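Local coordinates for SGNH-hydrolase family esterase (Altererythrobacter indicus, PDB 7C2A), which is an esterase of the SGNH-hydrolase family that hydrolyses ester bonds, possibly including those of lysophospholipids, at residues 8-12 and 60-65; 50-54 and 79-83; 76-80 and 97-101. One frame throughout, in Å; residues are numbered along the deposited sequence.

Contact 1 (8-12 and 60-65)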
ATOM      1  N   ILE A   8      11.655   1.707 -13.552  1.00  9.57           N
ATOM      2  CA  ILE A   8      10.576   0.991 -12.880  1.00  8.50           C
ATOM      3  C   ILE A   8       9.697   2.017 -12.184  1.00  8.54           C
ATOM      4  O   ILE A   8      10.205   2.895 -11.486  1.00 10.80           O
ATOM      5  CB  ILE A   8      11.115  -0.024 -11.853  1.00  9.65           C
ATOM      6  CG1 ILE A   8      12.045  -1.037 -12.530  1.00  9.53           C
ATOM      7  CG2 ILE A   8       9.959  -0.711 -11.123  1.00 10.23           C
ATOM      8  CD1 ILE A   8      12.751  -1.978 -11.568  1.00 11.84           C
ATOM      9  N   LEU A   9       8.385   1.921 -12.389  1.00  8.99           N
ATOM     10  CA  LEU A   9       7.437   2.772 -11.678  1.00  8.59           C
ATOM     11  C   LEU A   9       6.964   2.067 -10.412  1.00  8.89           C
ATOM     12  O   LEU A   9       6.412   0.969 -10.489  1.00  9.94           O
ATOM     13  CB  LEU A   9       6.240   3.052 -12.581  1.00  9.57           C
ATOM     14  CG  LEU A   9       5.140   3.893 -11.935  1.00  9.82           C
ATOM     15  CD1 LEU A   9       5.647   5.297 -11.626  1.00 12.43           C
ATOM     16  CD2 LEU A   9       3.894   3.966 -12.813  1.00 11.14           C
ATOM     17  N   ALA A  10       7.171   2.691  -9.257  1.00  8.51           N
ATOM     18  CA  ALA A  10       6.651   2.189  -7.984  1.00  8.69           C
ATOM     19  C   ALA A  10       5.412   3.013  -7.646  1.00  8.71           C
ATOM     20  O   ALA A  10       5.513   4.133  -7.146  1.00  9.45           O
ATOM     21  CB  ALA A  10       7.723   2.274  -6.899  1.00  9.43           C
ATOM     22  N   PHE A  11       4.233   2.462  -7.944  1.00  7.91           N
ATOM     23  CA  PHE A  11       2.968   3.188  -7.859  1.00  8.02           C
ATOM     24  C   PHE A  11       2.216   2.667  -6.642  1.00  7.82           C
ATOM     25  O   PHE A  11       1.687   1.555  -6.677  1.00  9.02           O
ATOM     26  CB  PHE A  11       2.174   2.958  -9.145  1.00  8.49           C
ATOM     27  CG  PHE A  11       0.983   3.863  -9.303  1.00  8.11           C
ATOM     28  CD1 PHE A  11       1.142   5.197  -9.632  1.00  9.55           C
ATOM     29  CD2 PHE A  11      -0.314   3.376  -9.128  1.00  8.78           C
ATOM     30  CE1 PHE A  11       0.040   6.044  -9.788  1.00  9.56           C
ATOM     31  CE2 PHE A  11      -1.420   4.206  -9.287  1.00  9.83           C
ATOM     32  CZ  PHE A  11      -1.246   5.537  -9.611  1.00 10.18           C
ATOM     33  N   GLY A  12       2.178   3.442  -5.569  1.00  8.40           N
ATOM     34  CA  GLY A  12       1.602   2.955  -4.337  1.00  8.54           C
ATOM     35  C   GLY A  12       1.268   4.032  -3.344  1.00  8.45           C
ATOM     36  O   GLY A  12       1.047   5.187  -3.700  1.00  8.76           O
ATOM     37  N   ARG A  60      -4.964   9.391 -10.717  1.00  9.50           N
ATOM     38  CA  ARG A  60      -3.675   9.962 -11.095  1.00  9.44           C
ATOM     39  C   ARG A  60      -2.830   9.086 -12.005  1.00  9.62           C
ATOM     40  O   ARG A  60      -1.777   9.550 -12.448  1.00 10.17           O
ATOM     41  CB  ARG A  60      -2.853  10.414  -9.875  1.00  8.89           C
ATOM     42  CG  ARG A  60      -2.365   9.283  -9.002  1.00 10.07           C
ATOM     43  CD  ARG A  60      -1.419   9.779  -7.893  1.00 11.66           C
ATOM     44  NE  ARG A  60      -1.184   8.695  -6.940  1.00 10.49           N
ATOM     45  CZ  ARG A  60      -0.036   8.034  -6.791  1.00 10.61           C
ATOM     46  NH1 ARG A  60       1.038   8.387  -7.480  1.00 11.11           N
ATOM     47  NH2 ARG A  60       0.037   7.025  -5.937  1.00 10.61           N
ATOM     48  N   ILE A  61      -3.241   7.853 -12.317  1.00  9.56           N
ATOM     49  CA  ILE A  61      -2.335   6.963 -13.045  1.00  9.73           C
ATOM     50  C   ILE A  61      -1.942   7.541 -14.406  1.00  9.79           C
ATOM     51  O   ILE A  61      -0.770   7.495 -14.792  1.00 10.01           O
ATOM     52  CB  ILE A  61      -2.869   5.520 -13.124  1.00  9.91           C
ATOM     53  CG1 ILE A  61      -1.862   4.619 -13.860  1.00 10.50           C
ATOM     54  CG2 ILE A  61      -4.234   5.451 -13.820  1.00 11.50           C
ATOM     55  CD1 ILE A  61      -0.502   4.432 -13.164  1.00 11.08           C
ATOM     56  N   LYS A  62      -2.905   8.080 -15.157  0.55  9.79           N
ATOM     57  CA  LYS A  62      -2.575   8.652 -16.462  0.55 10.17           C
ATOM     58  C   LYS A  62      -1.601   9.815 -16.325  0.55  8.99           C
ATOM     59  O   LYS A  62      -0.622   9.912 -17.072  0.55 10.04           O
ATOM     60  CB  LYS A  62      -3.846   9.113 -17.179  0.55 11.86           C
ATOM     61  CG  LYS A  62      -4.629   8.015 -17.888  0.55 11.61           C
ATOM     62  CD  LYS A  62      -5.879   8.602 -18.550  0.55 15.99           C
ATOM     63  CE  LYS A  62      -6.720   7.544 -19.255  0.55 19.57           C
ATOM     64  NZ  LYS A  62      -6.076   7.036 -20.493  0.55 17.93           N
ATOM     65  N   PHE A  63      -1.859  10.711 -15.374  1.00  9.40           N
ATOM     66  CA  PHE A  63      -0.981  11.859 -15.175  1.00  9.53           C
ATOM     67  C   PHE A  63       0.427  11.415 -14.808  1.00  9.81           C
ATOM     68  O   PHE A  63       1.414  11.955 -15.320  1.00  9.90           O
ATOM     69  CB  PHE A  63      -1.551  12.744 -14.064  1.00 10.85           C
ATOM     70  CG  PHE A  63      -0.691  13.934 -13.741  1.00 10.13           C
ATOM     71  CD1 PHE A  63      -0.801  15.097 -14.487  1.00 12.51           C
ATOM     72  CD2 PHE A  63       0.229  13.900 -12.709  1.00 13.72           C
ATOM     73  CE1 PHE A  63      -0.025  16.198 -14.208  1.00 16.18           C
ATOM     74  CE2 PHE A  63       1.015  15.010 -12.429  1.00 15.72           C
ATOM     75  CZ  PHE A  63       0.889  16.156 -13.185  1.00 16.57           C
ATOM     76  N   VAL A  64       0.542  10.442 -13.904  1.00  9.27           N
ATOM     77  CA  VAL A  64       1.858   9.954 -13.494  1.00  8.70           C
ATOM     78  C   VAL A  64       2.605   9.376 -14.686  1.00  9.39           C
ATOM     79  O   VAL A  64       3.791   9.659 -14.891  1.00 10.37           O
ATOM     80  CB  VAL A  64       1.716   8.947 -12.334  1.00  9.01           C
ATOM     81  CG1 VAL A  64       3.023   8.216 -12.092  1.00 10.33           C
ATOM     82  CG2 VAL A  64       1.271   9.664 -11.072  1.00 10.10           C
ATOM     83  N   LEU A  65       1.927   8.581 -15.505  1.00  9.22           N
ATOM     84  CA  LEU A  65       2.578   8.009 -16.680  1.00 10.42           C
ATOM     85  C   LEU A  65       2.953   9.085 -17.694  1.00 10.76           C
ATOM     86  O   LEU A  65       4.066   9.078 -18.238  1.00 10.85           O
ATOM     87  CB  LEU A  65       1.662   6.968 -17.313  1.00  9.47           C
ATOM     88  CG  LEU A  65       1.483   5.713 -16.462  1.00  9.63           C
ATOM     89  CD1 LEU A  65       0.350   4.870 -17.004  1.00 11.39           C
ATOM     90  CD2 LEU A  65       2.784   4.895 -16.401  1.00 10.46           C
TER

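Contact 2 (50-54 and 79-83)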
ATOM      1  N   SER A  50       1.279   8.923   0.288  1.00 11.87           N
ATOM      2  CA  SER A  50       0.709   8.502   1.590  1.00 13.68           C
ATOM      3  C   SER A  50      -0.807   8.723   1.597  1.00 13.88           C
ATOM      4  O   SER A  50      -1.248   9.778   1.137  1.00 15.77           O
ATOM      5  CB  SER A  50       1.391   9.211   2.726  1.00 14.37           C
ATOM      6  OG  SER A  50       2.737   8.773   2.825  1.00 18.56           O
ATOM      7  N   GLY A  51      -1.555   7.725   2.069  1.00 15.76           N
ATOM      8  CA  GLY A  51      -3.025   7.821   2.178  1.00 16.42           C
ATOM      9  C   GLY A  51      -3.772   7.563   0.880  1.00 13.49           C
ATOM     10  O   GLY A  51      -5.002   7.597   0.912  1.00 15.70           O
ATOM     11  N   ASP A  52      -3.074   7.280  -0.218  1.00 11.73           N
ATOM     12  CA  ASP A  52      -3.781   7.050  -1.504  1.00 11.00           C
ATOM     13  C   ASP A  52      -4.665   5.802  -1.431  1.00 10.33           C
ATOM     14  O   ASP A  52      -4.181   4.727  -1.069  1.00 10.81           O
ATOM     15  CB  ASP A  52      -2.808   6.828  -2.662  1.00 11.14           C
ATOM     16  CG  ASP A  52      -2.850   7.921  -3.715  1.00 11.19           C
ATOM     17  OD1 ASP A  52      -3.133   9.072  -3.353  1.00 13.03           O
ATOM     18  OD2 ASP A  52      -2.580   7.606  -4.872  1.00 12.42           O
ATOM     19  N   THR A  53      -5.934   5.973  -1.780  1.00  9.82           N
ATOM     20  CA  THR A  53      -6.853   4.821  -1.925  1.00 10.29           C
ATOM     21  C   THR A  53      -6.739   4.330  -3.376  1.00  9.36           C
ATOM     22  O   THR A  53      -6.066   4.970  -4.201  1.00  9.10           O
ATOM     23  CB  THR A  53      -8.304   5.276  -1.736  1.00 11.20           C
ATOM     24  OG1 THR A  53      -8.516   6.330  -2.677  1.00 11.18           O
ATOM     25  CG2 THR A  53      -8.599   5.760  -0.333  1.00 12.41           C
ATOM     26  N   THR A  54      -7.360   3.197  -3.680  1.00  8.97           N
ATOM     27  CA  THR A  54      -7.410   2.748  -5.069  1.00  9.03           C
ATOM     28  C   THR A  54      -8.042   3.804  -5.973  1.00  8.48           C
ATOM     29  O   THR A  54      -7.604   3.993  -7.109  1.00  9.21           O
ATOM     30  CB  THR A  54      -8.131   1.401  -5.190  1.00  9.45           C
ATOM     31  OG1 THR A  54      -9.507   1.534  -4.775  1.00  9.63           O
ATOM     32  CG2 THR A  54      -7.417   0.303  -4.385  1.00 10.16           C
ATOM     33  N   LEU A  79      -1.618  -0.898  -3.886  1.00  8.71           N
ATOM     34  CA  LEU A  79      -2.714  -0.060  -3.425  1.00  8.82           C
ATOM     35  C   LEU A  79      -3.822  -0.945  -2.878  1.00  9.32           C
ATOM     36  O   LEU A  79      -3.980  -2.101  -3.283  1.00  9.63           O
ATOM     37  CB  LEU A  79      -3.293   0.813  -4.541  1.00  9.36           C
ATOM     38  CG  LEU A  79      -2.399   1.952  -5.014  1.00  8.40           C
ATOM     39  CD1 LEU A  79      -3.019   2.593  -6.245  1.00 11.76           C
ATOM     40  CD2 LEU A  79      -2.227   2.978  -3.923  1.00 10.32           C
ATOM     41  N   GLY A  80      -4.619  -0.360  -1.987  1.00  9.69           N
ATOM     42  CA  GLY A  80      -5.767  -1.032  -1.402  1.00 10.85           C
ATOM     43  C   GLY A  80      -5.750  -1.008   0.108  1.00 10.49           C
ATOM     44  O   GLY A  80      -6.799  -1.113   0.753  1.00 10.97           O
ATOM     45  N   GLY A  81      -4.562  -0.866   0.691  1.00 10.20           N
ATOM     46  CA  GLY A  81      -4.476  -0.789   2.138  1.00 12.07           C
ATOM     47  C   GLY A  81      -5.297   0.347   2.719  1.00 12.78           C
ATOM     48  O   GLY A  81      -5.922   0.196   3.770  1.00 13.68           O
ATOM     49  N   ASN A  82      -5.328   1.489   2.032  1.00 10.57           N
ATOM     50  CA  ASN A  82      -6.104   2.646   2.558  1.00 11.82           C
ATOM     51  C   ASN A  82      -7.606   2.374   2.418  1.00 12.80           C
ATOM     52  O   ASN A  82      -8.361   2.849   3.269  1.00 16.03           O
ATOM     53  CB  ASN A  82      -5.631   3.979   1.984  1.00 12.29           C
ATOM     54  CG  ASN A  82      -4.314   4.385   2.605  1.00 14.94           C
ATOM     55  OD1 ASN A  82      -4.206   4.529   3.817  1.00 22.54           O
ATOM     56  ND2 ASN A  82      -3.298   4.530   1.783  1.00 15.52           N
ATOM     57  N   ASP A  83      -8.012   1.638   1.382  1.00  9.76           N
ATOM     58  CA  ASP A  83      -9.443   1.249   1.249  1.00 10.16           C
ATOM     59  C   ASP A  83      -9.810   0.419   2.485  1.00 13.33           C
ATOM     60  O   ASP A  83     -10.871   0.659   3.059  1.00 13.43           O
ATOM     61  CB  ASP A  83      -9.720   0.485  -0.049  1.00  9.99           C
ATOM     62  CG  ASP A  83      -9.393   1.265  -1.312  1.00  9.95           C
ATOM     63  OD1 ASP A  83      -8.265   1.782  -1.399  1.00 11.01           O
ATOM     64  OD2 ASP A  83     -10.265   1.335  -2.191  1.00 10.40           O
TER
HETATM   65  O   HOH W   1      -0.983   4.948   2.719  1.00 17.97           O
HETATM   66  O   HOH W   2      -3.971   2.045  -0.554  1.00 10.03           O

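Contact 3 (76-80 and 97-101)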
ATOM      1  N   ILE A  76       5.096  -1.464 -10.684  1.00  8.56           N
ATOM      2  CA  ILE A  76       4.754  -2.179  -9.462  1.00  8.92           C
ATOM      3  C   ILE A  76       3.590  -1.441  -8.827  1.00  9.53           C
ATOM      4  O   ILE A  76       3.709  -0.256  -8.505  1.00  9.89           O
ATOM      5  CB  ILE A  76       5.945  -2.243  -8.493  1.00  9.41           C
ATOM      6  CG1 ILE A  76       7.205  -2.788  -9.181  1.00 10.65           C
ATOM      7  CG2 ILE A  76       5.559  -3.062  -7.270  1.00  9.66           C
ATOM      8  CD1 ILE A  76       8.470  -2.732  -8.318  1.00 10.37           C
ATOM      9  N   VAL A  77       2.461  -2.122  -8.642  1.00  8.65           N
ATOM     10  CA  VAL A  77       1.237  -1.479  -8.167  1.00  9.16           C
ATOM     11  C   VAL A  77       0.934  -2.000  -6.771  1.00  8.25           C
ATOM     12  O   VAL A  77       0.764  -3.212  -6.573  1.00  8.91           O
ATOM     13  CB  VAL A  77       0.059  -1.724  -9.119  1.00  9.66           C
ATOM     14  CG1 VAL A  77      -1.224  -1.136  -8.546  1.00 10.87           C
ATOM     15  CG2 VAL A  77       0.350  -1.151 -10.492  1.00 11.30           C
ATOM     16  N   GLU A  78       0.844  -1.080  -5.810  1.00  8.61           N
ATOM     17  CA  GLU A  78       0.713  -1.405  -4.390  1.00  8.57           C
ATOM     18  C   GLU A  78      -0.355  -0.486  -3.800  1.00  8.17           C
ATOM     19  O   GLU A  78      -0.045   0.583  -3.288  1.00  8.51           O
ATOM     20  CB  GLU A  78       2.065  -1.210  -3.714  1.00 10.09           C
ATOM     21  CG  GLU A  78       2.090  -1.439  -2.225  1.00  9.65           C
ATOM     22  CD  GLU A  78       1.878  -0.169  -1.412  1.00  9.44           C
ATOM     23  OE1 GLU A  78       1.082  -0.244  -0.448  1.00  9.72           O
ATOM     24  OE2 GLU A  78       2.494   0.879  -1.703  1.00 10.03           O
ATOM     25  N   LEU A  79      -1.618  -0.898  -3.886  1.00  8.71           N
ATOM     26  CA  LEU A  79      -2.714  -0.060  -3.425  1.00  8.82           C
ATOM     27  C   LEU A  79      -3.822  -0.945  -2.878  1.00  9.32           C
ATOM     28  O   LEU A  79      -3.980  -2.101  -3.283  1.00  9.63           O
ATOM     29  CB  LEU A  79      -3.293   0.813  -4.541  1.00  9.36           C
ATOM     30  CG  LEU A  79      -2.399   1.952  -5.014  1.00  8.40           C
ATOM     31  CD1 LEU A  79      -3.019   2.593  -6.245  1.00 11.76           C
ATOM     32  CD2 LEU A  79      -2.227   2.978  -3.923  1.00 10.32           C
ATOM     33  N   GLY A  80      -4.619  -0.360  -1.987  1.00  9.69           N
ATOM     34  CA  GLY A  80      -5.767  -1.032  -1.402  1.00 10.85           C
ATOM     35  C   GLY A  80      -5.750  -1.008   0.108  1.00 10.49           C
ATOM     36  O   GLY A  80      -6.799  -1.113   0.753  1.00 10.97           O
ATOM     37  N   LEU A  97      -8.745  -0.748  -8.985  1.00  8.85           N
ATOM     38  CA  LEU A  97      -7.482  -1.357  -9.384  1.00  9.16           C
ATOM     39  C   LEU A  97      -7.545  -1.864 -10.815  1.00  8.49           C
ATOM     40  O   LEU A  97      -6.559  -1.769 -11.556  1.00  9.64           O
ATOM     41  CB  LEU A  97      -7.121  -2.493  -8.431  1.00  9.81           C
ATOM     42  CG  LEU A  97      -6.469  -2.053  -7.122  1.00 10.81           C
ATOM     43  CD1 LEU A  97      -6.593  -3.119  -6.049  1.00 11.49           C
ATOM     44  CD2 LEU A  97      -5.010  -1.686  -7.337  1.00 12.40           C
ATOM     45  N   SER A  98      -8.706  -2.390 -11.234  1.00  9.77           N
ATOM     46  CA  SER A  98      -8.858  -2.831 -12.618  1.00 10.33           C
ATOM     47  C   SER A  98      -8.604  -1.684 -13.587  1.00  9.65           C
ATOM     48  O   SER A  98      -7.964  -1.871 -14.624  1.00 10.56           O
ATOM     49  CB  SER A  98     -10.262  -3.399 -12.838  1.00 11.12           C
ATOM     50  OG  SER A  98     -10.467  -4.603 -12.138  1.00 12.92           O
ATOM     51  N   GLY A  99      -9.108  -0.491 -13.268  1.00  9.54           N
ATOM     52  CA  GLY A  99      -8.874   0.653 -14.133  1.00 10.03           C
ATOM     53  C   GLY A  99      -7.407   1.037 -14.208  1.00  9.73           C
ATOM     54  O   GLY A  99      -6.919   1.429 -15.269  1.00  9.93           O
ATOM     55  N   ILE A 100      -6.684   0.929 -13.090  1.00  9.09           N
ATOM     56  CA  ILE A 100      -5.244   1.191 -13.098  1.00  9.94           C
ATOM     57  C   ILE A 100      -4.521   0.187 -13.988  1.00  8.91           C
ATOM     58  O   ILE A 100      -3.688   0.553 -14.831  1.00 10.13           O
ATOM     59  CB  ILE A 100      -4.677   1.168 -11.667  1.00  8.91           C
ATOM     60  CG1 ILE A 100      -5.299   2.286 -10.833  1.00 10.10           C
ATOM     61  CG2 ILE A 100      -3.155   1.286 -11.693  1.00  9.74           C
ATOM     62  CD1 ILE A 100      -5.081   2.124  -9.348  1.00 10.02           C
ATOM     63  N   LEU A 101      -4.824  -1.099 -13.809  1.00  8.99           N
ATOM     64  CA  LEU A 101      -4.124  -2.122 -14.574  1.00 10.22           C
ATOM     65  C   LEU A 101      -4.487  -2.048 -16.045  1.00 10.22           C
ATOM     66  O   LEU A 101      -3.642  -2.316 -16.904  1.00 11.34           O
ATOM     67  CB  LEU A 101      -4.416  -3.509 -14.009  1.00 10.75           C
ATOM     68  CG  LEU A 101      -4.084  -3.710 -12.527  1.00 11.38           C
ATOM     69  CD1 LEU A 101      -4.112  -5.189 -12.199  1.00 14.44           C
ATOM     70  CD2 LEU A 101      -2.743  -3.096 -12.153  1.00 13.56           C
TER

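Contact 1 (8-12 and 60-65)
Leu-9 and Phe-11, alternate residues of the strand, meet the helix at 60-65, Leu-9 pointing at it and Phe-11 bringing its ring end in. This is helix-on-sheet packing in the alpha/beta fold of the SGNH hydrolases: helix 54-66 belongs to the crossover from strand 42-48 to strand 74-78 and lies over strand 6-12, the strand between them. Segment axes run nearly antiparallel, at 157°. Leu-9, with CG anti to its backbone nitrogen (chi1 178°), sends its two methyls to two neighbouring helix residues. CD1 meets CG1 of Val-64 at 4.0 Å, while CD2 reaches CD2 of Leu-65, the two leucines crossing at roughly a right angle. Two residues on, the Phe-11 ring is sandwiched. Ile-61 drops its CD1 onto the middle of one face, a CH-pi contact 3.7 Å from the ring centroid. On the opposite face the guanidinium of Arg-60 lies flat, its centre 4.3 Å from that of the ring and its plane tilted by 30°. It is set off toward CE1, which NH1 approaches to 3.4 Å. The rim is touched too, by CG2 of Val-64 at 4.0 Å from CE1. With its chain extended from CG to NE, Arg-60 reaches over the ring, and its polar ends are held by a salt bridge from NE to Asp-52 and a hydrogen bond from NH1 to Ala-47 O. With an alanine here, Phe-11 would probably lose the cover on one face and Asp-52 would be left without its ionic mate. Next to the ring, the carbonyl O of Gly-12 sits near the guanidinium plane, 3.1 Å from NH2 of Arg-60.

Contact 2 (50-54 and 79-83)
Asp-83 and Thr-54 make the tight end of this contact, where the carboxylate grips the threonine at two points. OD1 accepts the backbone N-H of Thr-54 on its syn lone pair, at 2.8 Å and nearly straight (167°). OD2 receives the hydroxyl of the same residue, Thr-54 OG1, at 2.7 Å, also from the syn side but somewhat out of the carboxylate plane. Bonds to both oxygens fix the rotation of the group, and the N-terminus of helix 54-66 would probably stabilise its negative charge. Thr-54 OG1 lies between its own backbone N and carbonyl carbon, which leaves CG2 to rest on Gly-80 CA, 3.7 Å away. At this backbone conformation a side chain on Gly-80 would collide with the carbonyl oxygen of Leu-79. Leu-79 adds an apolar element, its CD2 lying 4.1 Å from Asp-52 CB.

Toward the exposed Gly-51, Asn-82 and water carry the contact. Asn-82 ND2 gives a hydrogen bond to Asp-52 O, 3.0 Å long at 158°, in its own amide plane but from well above the carbonyl plane. One water donates to that same Asp-52 O and accepts from the backbone N of Gly-80 and of Asn-82, bridging loop and helix start. A second water lies 2.9 Å from Gly-51 N; its approach to Asn-82 ND2 is so short that the bond is doubtful. Gly-51 and Asn-82 probably correspond to the glycine and asparagine that line the oxyanion hole in SGNH hydrolases, and this water may occupy the equivalent place.

The loop after strand 42-48 thus meets the start of helix 81-85, with Thr-53 OG1 capping helix 54-66 at Ala-56 N, and helix 90-106 backs Thr-54 through Ala-93 and Leu-97.

Contact 3 (76-80 and 97-101)
A chi1 of 176° at Val-77 swings CG1 away from the backbone N, and this points its two methyls at successive turns of the helix: CG1 meets CD2 of Leu-97 at 4.0 Å, while CG2 meets CD2 of Leu-101. Leu-97 holds its CG anti to its own carbonyl carbon, which carries its branch back toward the strand. There CD2 lies over both Val-77 and Leu-79, 4.1 Å from CB of the latter, and CD1 comes up to Leu-79 O. The Leu-79 side chain also crosses that of Ile-100 at about a right angle, their CD1 atoms 3.8 Å apart. No hydrogen bond joins the two segments; aliphatic branches bury 220 Å² of surface, both segments summed, and strand and helix run close to antiparallel, at 168°. The pair belongs to the beta-alpha-beta crossover that leads from strand 74-78 through helix 90-106 to the neighbouring parallel strand 111-114. Around the contact, backbone bonds tie strand 74-78 to strands 6-12 and 111-114 on its two sides, and helix 133-140 packs against Leu-97 through Ile-133, Tyr-134 and Leu-137.

Contacts 1 and 3 rest on neighbouring strands, 6-12 and 74-78, of the five-stranded parallel sheet, and their helices, 54-66 and 90-106, lie side by side on the same face; their centres are about 10 Å apart. Contact 2 sits past the ends of these strands, about 14 Å from the centre of contact 1 and 10 Å from that of contact 3, with which it shares Leu-79 and Gly-80. Along the chain contact 2 opens between the two segments of contact 1, while contact 3 starts only after contact 1 is complete. Through the Arg-60 to Asp-52 salt bridge and Leu-79 on Phe-11, contact 1 probably helps position the loops likely to form the oxyanion hole.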